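Local coordinates for protein phosphonopyruvate hydrolase (Variovorax sp., PDB 2HRW) that hydrolyses the carbon-phosphorus bond of phosphonopyruvate to give pyruvate and phosphate, using a divalent metal cation such as magnesium, manganese or cobalt, at residues A104-M109 with D149-A154. Numbering follows the deposited sequence.
Sequences ASAIVM and DFVVIA
F150, just ahead of strand 151-156, meets I107 of the neighbouring parallel strand 106-110 on the helix-covered side of the eight-stranded TIM barrel. With CG anti to its backbone N (chi1 -169°), the F150 ring is carried toward the start of strand 106-110. One face takes the S105–A106 peptide, with A106 N standing 3.8 Å above the F150 ring plane, offset toward the rim, while I107 CG2 lies at the ring edge, 3.6 Å from F150 CZ. I107 holds CG1 between its backbone N and carbonyl carbon (chi1 47°), which sets I107 CG1 3.6 Å from F150 CE2. The two side chains thus cross at about a right angle, with both isoleucine branches on one rim. V96 and Y99 of helix 89-102 also touch I107, which places this cluster between sheet and helix.

On the face toward the barrel interior, A106, V151, V108 and I153 pack in register. A106 CB and V151 CB come within 3.7 Å where the paired backbones are nearest. Further along, V108 CG2 lies 4.0 Å from I153 CB; V108 also neighbours W40 and R155, both substrate-binding residues.

The backbones supply the polar frame. V151 N to S105 O is the shortest bond at 2.8 Å and nearly straight at hydrogen (172°), although its donor tilts from the carbonyl plane. I107 then both donates to V151 O and accepts from I153 N, and M109 N closes the set on I153 O at 3.1 Å. This alternation, with the strands running nearly parallel, is the parallel pattern. Four backbone bonds thus satisfy the facing N-H and C=O groups, and the side chains meet through apolar carbons: F150 and I107 on the helix side, V108, beside W40 and R155, on the barrel-interior side.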
ATOM      1  N   ALA A 104       0.766  17.721  -1.094  1.00 29.21           N
ATOM      2  CA  ALA A 104       1.835  18.526  -0.543  1.00 29.41           C
ATOM      3  C   ALA A 104       1.888  19.857  -1.263  1.00 29.12           C
ATOM      4  O   ALA A 104       1.581  19.943  -2.454  1.00 29.11           O
ATOM      5  CB  ALA A 104       3.156  17.801  -0.696  1.00 31.49           C
ATOM      6  N   SER A 105       2.265  20.903  -0.540  1.00 29.04           N
ATOM      7  CA  SER A 105       2.363  22.240  -1.135  1.00 28.85           C
ATOM      8  C   SER A 105       3.800  22.602  -1.532  1.00 27.72           C
ATOM      9  O   SER A 105       4.033  23.606  -2.201  1.00 28.43           O
ATOM     10  CB  SER A 105       1.791  23.275  -0.176  1.00 26.94           C
ATOM     11  OG  SER A 105       0.443  22.945   0.085  1.00 23.62           O
ATOM     12  N   ALA A 106       4.743  21.746  -1.134  1.00 26.35           N
ATOM     13  CA  ALA A 106       6.155  21.930  -1.434  1.00 24.71           C
ATOM     14  C   ALA A 106       6.848  20.591  -1.253  1.00 25.37           C
ATOM     15  O   ALA A 106       6.302  19.680  -0.630  1.00 25.52           O
ATOM     16  CB  ALA A 106       6.763  22.956  -0.465  1.00 21.10           C
ATOM     17  N   ILE A 107       8.046  20.464  -1.810  1.00 26.67           N
ATOM     18  CA  ILE A 107       8.852  19.258  -1.632  1.00 24.69           C
ATOM     19  C   ILE A 107      10.265  19.757  -1.385  1.00 26.07           C
ATOM     20  O   ILE A 107      10.626  20.814  -1.880  1.00 24.51           O
ATOM     21  CB  ILE A 107       8.883  18.357  -2.885  1.00 26.76           C
ATOM     22  CG1 ILE A 107       9.153  19.217  -4.120  1.00 28.81           C
ATOM     23  CG2 ILE A 107       7.600  17.534  -2.972  1.00 27.00           C
ATOM     24  CD1 ILE A 107       9.831  18.495  -5.187  1.00 29.56           C
ATOM     25  N   VAL A 108      11.049  19.006  -0.607  1.00 26.75           N
ATOM     26  CA  VAL A 108      12.444  19.330  -0.309  1.00 27.85           C
ATOM     27  C   VAL A 108      13.336  18.208  -0.852  1.00 28.78           C
ATOM     28  O   VAL A 108      13.129  17.021  -0.553  1.00 30.24           O
ATOM     29  CB  VAL A 108      12.682  19.457   1.194  1.00 29.92           C
ATOM     30  CG1 VAL A 108      14.159  19.604   1.469  1.00 28.53           C
ATOM     31  CG2 VAL A 108      11.911  20.673   1.728  1.00 29.92           C
ATOM     32  N   MET A 109      14.333  18.570  -1.653  1.00 28.80           N
ATOM     33  CA  MET A 109      15.214  17.570  -2.245  1.00 27.98           C
ATOM     34  C   MET A 109      16.632  18.026  -2.023  1.00 28.07           C
ATOM     35  O   MET A 109      16.897  19.209  -2.097  1.00 26.64           O
ATOM     36  CB  MET A 109      14.895  17.461  -3.727  1.00 27.01           C
ATOM     37  CG  MET A 109      15.665  16.426  -4.462  1.00 27.23           C
ATOM     38  SD  MET A 109      15.002  16.341  -6.130  1.00 33.21           S
ATOM     39  CE  MET A 109      15.607  17.926  -6.890  1.00 27.25           C
ATOM     40  N   ASP A 149       2.170  27.304  -8.043  1.00 34.38           N
ATOM     41  CA  ASP A 149       2.304  27.688  -6.650  1.00 32.31           C
ATOM     42  C   ASP A 149       3.052  26.630  -5.849  1.00 30.03           C
ATOM     43  O   ASP A 149       3.684  26.944  -4.853  1.00 27.12           O
ATOM     44  CB  ASP A 149       0.943  27.930  -6.015  1.00 35.03           C
ATOM     45  CG  ASP A 149       0.246  29.164  -6.565  1.00 39.67           C
ATOM     46  OD1 ASP A 149       0.942  30.140  -6.946  1.00 39.30           O
ATOM     47  OD2 ASP A 149      -1.010  29.163  -6.599  1.00 42.98           O
ATOM     48  N   PHE A 150       2.957  25.377  -6.267  1.00 28.00           N
ATOM     49  CA  PHE A 150       3.670  24.304  -5.590  1.00 29.80           C
ATOM     50  C   PHE A 150       5.093  24.806  -5.428  1.00 29.98           C
ATOM     51  O   PHE A 150       5.674  25.275  -6.384  1.00 28.77           O
ATOM     52  CB  PHE A 150       3.695  23.064  -6.464  1.00 30.14           C
ATOM     53  CG  PHE A 150       4.170  21.834  -5.760  1.00 30.15           C
ATOM     54  CD1 PHE A 150       3.298  21.099  -4.954  1.00 27.75           C
ATOM     55  CD2 PHE A 150       5.476  21.381  -5.932  1.00 29.60           C
ATOM     56  CE1 PHE A 150       3.724  19.943  -4.348  1.00 28.26           C
ATOM     57  CE2 PHE A 150       5.900  20.219  -5.319  1.00 30.46           C
ATOM     58  CZ  PHE A 150       5.024  19.497  -4.527  1.00 27.64           C
ATOM     59  N   VAL A 151       5.658  24.706  -4.233  1.00 30.89           N
ATOM     60  CA  VAL A 151       7.008  25.208  -4.010  1.00 28.79           C
ATOM     61  C   VAL A 151       8.078  24.139  -4.098  1.00 28.07           C
ATOM     62  O   VAL A 151       7.900  23.026  -3.616  1.00 29.75           O
ATOM     63  CB  VAL A 151       7.074  25.948  -2.634  1.00 28.75           C
ATOM     64  CG1 VAL A 151       8.499  26.407  -2.307  1.00 25.04           C
ATOM     65  CG2 VAL A 151       6.130  27.153  -2.689  1.00 24.80           C
ATOM     66  N   VAL A 152       9.192  24.468  -4.735  1.00 26.80           N
ATOM     67  CA  VAL A 152      10.267  23.501  -4.845  1.00 27.07           C
ATOM     68  C   VAL A 152      11.464  24.030  -4.075  1.00 27.85           C
ATOM     69  O   VAL A 152      12.014  25.071  -4.388  1.00 26.02           O
ATOM     70  CB  VAL A 152      10.698  23.235  -6.308  1.00 26.13           C
ATOM     71  CG1 VAL A 152      11.820  22.223  -6.310  1.00 25.09           C
ATOM     72  CG2 VAL A 152       9.550  22.681  -7.117  1.00 24.56           C
ATOM     73  N   ILE A 153      11.885  23.279  -3.073  1.00 28.01           N
ATOM     74  CA  ILE A 153      12.982  23.715  -2.252  1.00 27.27           C
ATOM     75  C   ILE A 153      14.234  22.876  -2.445  1.00 28.79           C
ATOM     76  O   ILE A 153      14.208  21.658  -2.261  1.00 31.50           O
ATOM     77  CB  ILE A 153      12.535  23.691  -0.786  1.00 23.14           C
ATOM     78  CG1 ILE A 153      11.299  24.594  -0.627  1.00 21.35           C
ATOM     79  CG2 ILE A 153      13.658  24.180   0.115  1.00 26.70           C
ATOM     80  CD1 ILE A 153      10.553  24.435   0.656  1.00 16.56           C
ATOM     81  N   ALA A 154      15.322  23.532  -2.846  1.00 28.93           N
ATOM     82  CA  ALA A 154      16.601  22.858  -3.034  1.00 28.08           C
ATOM     83  C   ALA A 154      17.354  22.865  -1.710  1.00 28.03           C
ATOM     84  O   ALA A 154      17.406  23.869  -1.000  1.00 27.64           O
ATOM     85  CB  ALA A 154      17.410  23.564  -4.098  1.00 28.95           C
TER